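Local coordinates for tartronic semialdehyde reductase (Salmonella typhimurium, PDB 1YB4) that catalyses the reversible, NAD(P)H-dependent reduction of tartronate semialdehyde (2-hydroxy-3-oxopropanoate) to (R)-glycerate, at the interface of chains A and B. Coordinates in Å, arbitrary orientation; residue numbers count along the deposited sequence, not the author numbering. Chains: chain A/B, tartronic semialdehyde reductase.

The interface of chains A and B. Residues chain A 182, 185-186, 189, 207, 211-214; chain B 174-175, 178-179, 182, 214-216.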
ATOM      1  N   ASN A 182       3.882  14.064  -2.010  1.00 23.20           N
ATOM      2  CA  ASN A 182       3.155  15.287  -1.623  1.00 21.86           C
ATOM      3  C   ASN A 182       1.980  15.517  -2.572  1.00 23.61           C
ATOM      4  O   ASN A 182       0.876  15.865  -2.131  1.00 24.97           O
ATOM      5  CB  ASN A 182       4.082  16.497  -1.632  1.00 17.27           C
ATOM      6  CG  ASN A 182       4.885  16.609  -0.361  1.00 20.33           C
ATOM      7  OD1 ASN A 182       5.061  15.621   0.358  1.00 20.89           O
ATOM      8  ND2 ASN A 182       5.386  17.808  -0.073  1.00 15.37           N
ATOM      9  N   ALA A 185      -0.669  13.159  -1.671  1.00 24.72           N
ATOM     10  CA  ALA A 185      -1.294  13.545  -0.416  1.00 27.40           C
ATOM     11  C   ALA A 185      -2.369  14.618  -0.634  1.00 27.29           C
ATOM     12  O   ALA A 185      -3.497  14.482  -0.159  1.00 29.51           O
ATOM     13  CB  ALA A 185      -0.241  14.027   0.573  1.00 24.47           C
ATOM     14  N   VAL A 186      -2.026  15.679  -1.354  1.00 27.12           N
ATOM     15  CA  VAL A 186      -2.994  16.743  -1.624  1.00 25.61           C
ATOM     16  C   VAL A 186      -4.213  16.152  -2.357  1.00 25.71           C
ATOM     17  O   VAL A 186      -5.354  16.564  -2.116  1.00 27.84           O
ATOM     18  CB  VAL A 186      -2.342  17.880  -2.478  1.00 23.76           C
ATOM     19  CG1 VAL A 186      -3.317  19.047  -2.666  1.00 17.62           C
ATOM     20  CG2 VAL A 186      -1.066  18.363  -1.779  1.00 19.87           C
ATOM     21  N   ALA A 189      -6.519  14.197   0.207  1.00 32.28           N
ATOM     22  CA  ALA A 189      -7.157  15.143   1.121  1.00 30.04           C
ATOM     23  C   ALA A 189      -8.272  15.960   0.460  1.00 29.08           C
ATOM     24  O   ALA A 189      -9.361  16.105   1.017  1.00 29.72           O
ATOM     25  CB  ALA A 189      -6.100  16.072   1.700  1.00 30.06           C
ATOM     26  N   LEU A 207      -5.616  25.028   5.107  1.00 39.45           N
ATOM     27  CA  LEU A 207      -4.402  24.243   5.294  1.00 41.54           C
ATOM     28  C   LEU A 207      -3.140  25.002   4.944  1.00 42.83           C
ATOM     29  O   LEU A 207      -2.042  24.615   5.329  1.00 42.12           O
ATOM     30  CB  LEU A 207      -4.481  22.957   4.469  1.00 43.96           C
ATOM     31  CG  LEU A 207      -5.324  21.800   5.022  1.00 42.82           C
ATOM     32  CD1 LEU A 207      -6.744  22.248   5.303  1.00 42.31           C
ATOM     33  CD2 LEU A 207      -5.323  20.678   4.020  1.00 40.67           C
ATOM     34  N   PHE A 211       0.501  23.200   9.406  1.00 45.12           N
ATOM     35  CA  PHE A 211       1.506  22.196   9.075  1.00 44.97           C
ATOM     36  C   PHE A 211       1.310  21.427   7.783  1.00 42.80           C
ATOM     37  O   PHE A 211       2.209  20.704   7.347  1.00 40.54           O
ATOM     38  CB  PHE A 211       1.684  21.238  10.244  1.00 46.20           C
ATOM     39  CG  PHE A 211       2.644  21.750  11.271  1.00 49.38           C
ATOM     40  CD1 PHE A 211       3.952  21.300  11.298  1.00 50.69           C
ATOM     41  CD2 PHE A 211       2.267  22.762  12.144  1.00 49.69           C
ATOM     42  CE1 PHE A 211       4.881  21.858  12.179  1.00 52.03           C
ATOM     43  CE2 PHE A 211       3.185  23.323  13.025  1.00 50.37           C
ATOM     44  CZ  PHE A 211       4.495  22.868  13.038  1.00 50.02           C
ATOM     45  N   ALA A 212       0.149  21.610   7.162  1.00 40.76           N
ATOM     46  CA  ALA A 212      -0.160  20.959   5.894  1.00 38.79           C
ATOM     47  C   ALA A 212       0.451  21.783   4.764  1.00 38.85           C
ATOM     48  O   ALA A 212       0.562  21.321   3.628  1.00 37.08           O
ATOM     49  CB  ALA A 212      -1.668  20.864   5.714  1.00 39.55           C
ATOM     50  N   SER A 213       0.845  23.010   5.088  1.00 38.90           N
ATOM     51  CA  SER A 213       1.446  23.921   4.112  1.00 39.41           C
ATOM     52  C   SER A 213       2.602  23.301   3.334  1.00 36.48           C
ATOM     53  O   SER A 213       3.536  22.748   3.918  1.00 35.21           O
ATOM     54  CB  SER A 213       1.942  25.191   4.811  1.00 41.28           C
ATOM     55  OG  SER A 213       2.592  26.064   3.907  1.00 42.72           O
ATOM     56  N   SER A 214       2.531  23.403   2.010  1.00 32.68           N
ATOM     57  CA  SER A 214       3.574  22.873   1.150  1.00 33.71           C
ATOM     58  C   SER A 214       3.662  23.657  -0.152  1.00 34.69           C
ATOM     59  O   SER A 214       2.728  24.371  -0.533  1.00 33.10           O
ATOM     60  CB  SER A 214       3.303  21.400   0.809  1.00 33.51           C
ATOM     61  OG  SER A 214       2.483  21.279  -0.349  1.00 31.95           O
TER
ATOM     62  N   ALA B 174      -8.745  16.592   6.512  1.00 27.05           N
ATOM     63  CA  ALA B 174      -7.845  16.825   5.375  1.00 25.83           C
ATOM     64  C   ALA B 174      -6.484  17.308   5.841  1.00 27.00           C
ATOM     65  O   ALA B 174      -5.462  16.929   5.288  1.00 30.08           O
ATOM     66  CB  ALA B 174      -8.456  17.850   4.393  1.00 23.98           C
ATOM     67  N   ASN B 175      -6.459  18.151   6.861  1.00 30.10           N
ATOM     68  CA  ASN B 175      -5.184  18.645   7.362  1.00 32.76           C
ATOM     69  C   ASN B 175      -4.386  17.472   7.964  1.00 32.37           C
ATOM     70  O   ASN B 175      -3.193  17.323   7.707  1.00 35.50           O
ATOM     71  CB  ASN B 175      -5.430  19.757   8.402  1.00 31.05           C
ATOM     72  CG  ASN B 175      -4.139  20.319   8.991  1.00 34.86           C
ATOM     73  OD1 ASN B 175      -3.564  19.746   9.921  1.00 35.26           O
ATOM     74  ND2 ASN B 175      -3.676  21.441   8.447  1.00 34.25           N
ATOM     75  N   ILE B 178      -2.865  15.099   5.212  1.00 26.95           N
ATOM     76  CA  ILE B 178      -1.685  15.683   4.584  1.00 26.55           C
ATOM     77  C   ILE B 178      -0.493  15.690   5.527  1.00 26.86           C
ATOM     78  O   ILE B 178       0.614  15.324   5.133  1.00 26.51           O
ATOM     79  CB  ILE B 178      -1.955  17.131   4.089  1.00 26.98           C
ATOM     80  CG1 ILE B 178      -2.817  17.091   2.821  1.00 26.13           C
ATOM     81  CG2 ILE B 178      -0.635  17.845   3.822  1.00 27.85           C
ATOM     82  CD1 ILE B 178      -3.105  18.445   2.188  1.00 26.92           C
ATOM     83  N   VAL B 179      -0.721  16.093   6.771  1.00 25.36           N
ATOM     84  CA  VAL B 179       0.355  16.136   7.757  1.00 25.57           C
ATOM     85  C   VAL B 179       0.986  14.769   7.925  1.00 27.14           C
ATOM     86  O   VAL B 179       2.205  14.642   7.981  1.00 25.79           O
ATOM     87  CB  VAL B 179      -0.169  16.613   9.118  1.00 25.11           C
ATOM     88  CG1 VAL B 179       0.863  16.356  10.208  1.00 21.65           C
ATOM     89  CG2 VAL B 179      -0.520  18.078   9.029  1.00 20.03           C
ATOM     90  N   ASN B 182       2.689  13.753   4.582  1.00 23.23           N
ATOM     91  CA  ASN B 182       3.904  14.553   4.420  1.00 22.57           C
ATOM     92  C   ASN B 182       5.036  14.075   5.321  1.00 24.07           C
ATOM     93  O   ASN B 182       6.187  14.036   4.901  1.00 25.37           O
ATOM     94  CB  ASN B 182       3.624  16.023   4.698  1.00 25.49           C
ATOM     95  CG  ASN B 182       2.921  16.695   3.552  1.00 26.95           C
ATOM     96  OD1 ASN B 182       2.427  16.029   2.660  1.00 29.45           O
ATOM     97  ND2 ASN B 182       2.865  18.020   3.573  1.00 28.36           N
ATOM     98  N   SER B 214       7.969  22.088   2.178  1.00 30.81           N
ATOM     99  CA  SER B 214       6.729  22.068   2.945  1.00 33.69           C
ATOM    100  C   SER B 214       7.115  22.338   4.396  1.00 36.45           C
ATOM    101  O   SER B 214       8.290  22.237   4.760  1.00 36.82           O
ATOM    102  CB  SER B 214       6.065  20.701   2.864  1.00 35.77           C
ATOM    103  OG  SER B 214       6.825  19.748   3.598  1.00 35.05           O
ATOM    104  N   ARG B 215       6.132  22.651   5.231  1.00 37.38           N
ATOM    105  CA  ARG B 215       6.419  22.943   6.621  1.00 39.40           C
ATOM    106  C   ARG B 215       6.928  21.700   7.344  1.00 39.83           C
ATOM    107  O   ARG B 215       7.734  21.805   8.270  1.00 40.76           O
ATOM    108  CB  ARG B 215       5.170  23.481   7.324  1.00 46.70           C
ATOM    109  CG  ARG B 215       5.443  23.987   8.732  1.00 51.74           C
ATOM    110  CD  ARG B 215       6.059  25.377   8.713  1.00 53.66           C
ATOM    111  NE  ARG B 215       5.022  26.402   8.704  1.00 59.42           N
ATOM    112  CZ  ARG B 215       4.157  26.593   9.702  1.00 62.26           C
ATOM    113  NH1 ARG B 215       4.210  25.826  10.789  1.00 61.18           N
ATOM    114  NH2 ARG B 215       3.238  27.550   9.614  1.00 62.21           N
ATOM    115  N   ILE B 216       6.457  20.529   6.918  1.00 37.60           N
ATOM    116  CA  ILE B 216       6.861  19.261   7.522  1.00 34.59           C
ATOM    117  C   ILE B 216       8.346  19.014   7.281  1.00 33.77           C
ATOM    118  O   ILE B 216       9.086  18.647   8.191  1.00 32.94           O
ATOM    119  CB  ILE B 216       6.046  18.063   6.935  1.00 33.62           C
ATOM    120  CG1 ILE B 216       4.587  18.150   7.386  1.00 35.24           C
ATOM    121  CG2 ILE B 216       6.637  16.739   7.392  1.00 31.09           C
ATOM    122  CD1 ILE B 216       4.391  17.999   8.879  1.00 30.69           C
TER
HETATM  123  O   HOH W   1       4.035  20.389   5.342  1.00 28.73           O
HETATM  124  O   HOH W   2       0.740  19.611   1.797  1.00 28.77           O
HETATM  125  O   HOH W   3       6.697  15.378   2.670  1.00 38.55           O
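Two copies of the reductase meet here around a two-fold axis, in a patch that joins subunits of the deposited four-copy assembly and is probably part of the enzyme's oligomer. Helix 167-195 of chain A packs alongside its counterpart, helix 167-196 of chain B, running in nearly the opposite direction, while the loop after helix 200-207 of chain A lies over the partner. A:Phe211 and B:Ile178 bury most surface. The A:Phe211 ring receives the B:Arg215 guanidinium on one face: NH1 sits 3.8 Å from the ring centroid, offset toward the rim, in a cation-pi contact. The two planes stand 72° apart, so the guanidinium points its tip at the ring instead of stacking flat. Bends at chi2 and chi3 curl the arginine over the phenylalanine, and its methylene CG packs near CD1; a long chain with an apolar stem and charged tip suits both contacts. Next to this contact, the loop backbone is held directly: B:Arg215 N, at the start of helix 215-226, donates a nearly straight hydrogen bond of 2.9 Å to A:Ser213 O, approaching from above the carbonyl plane.

B:Ile178 packs between A:Ala189, A:Ala212 and A:Leu207. The short A:Ala189 methyl lets the helices lie close, with CG1 against it, while CD1 reaches A:Leu207 CD2 at 3.6 Å and CG2 turns to A:Ala212 CB. Branching at CB thus lets one residue touch helix and loop together.

At the axis the amides of A:Asn182 and B:Asn182 lie 15° from parallel. Their OD1 atoms, 3.5 Å apart, would be expected to repel, and water probably eases this: one molecule links A:Asn182 OD1 to B:Asn182 O. Another, held by A:Phe211 O, A:Ser213 O and B:Asn182 ND2, lies 2.9 Å from B:Ile216 N.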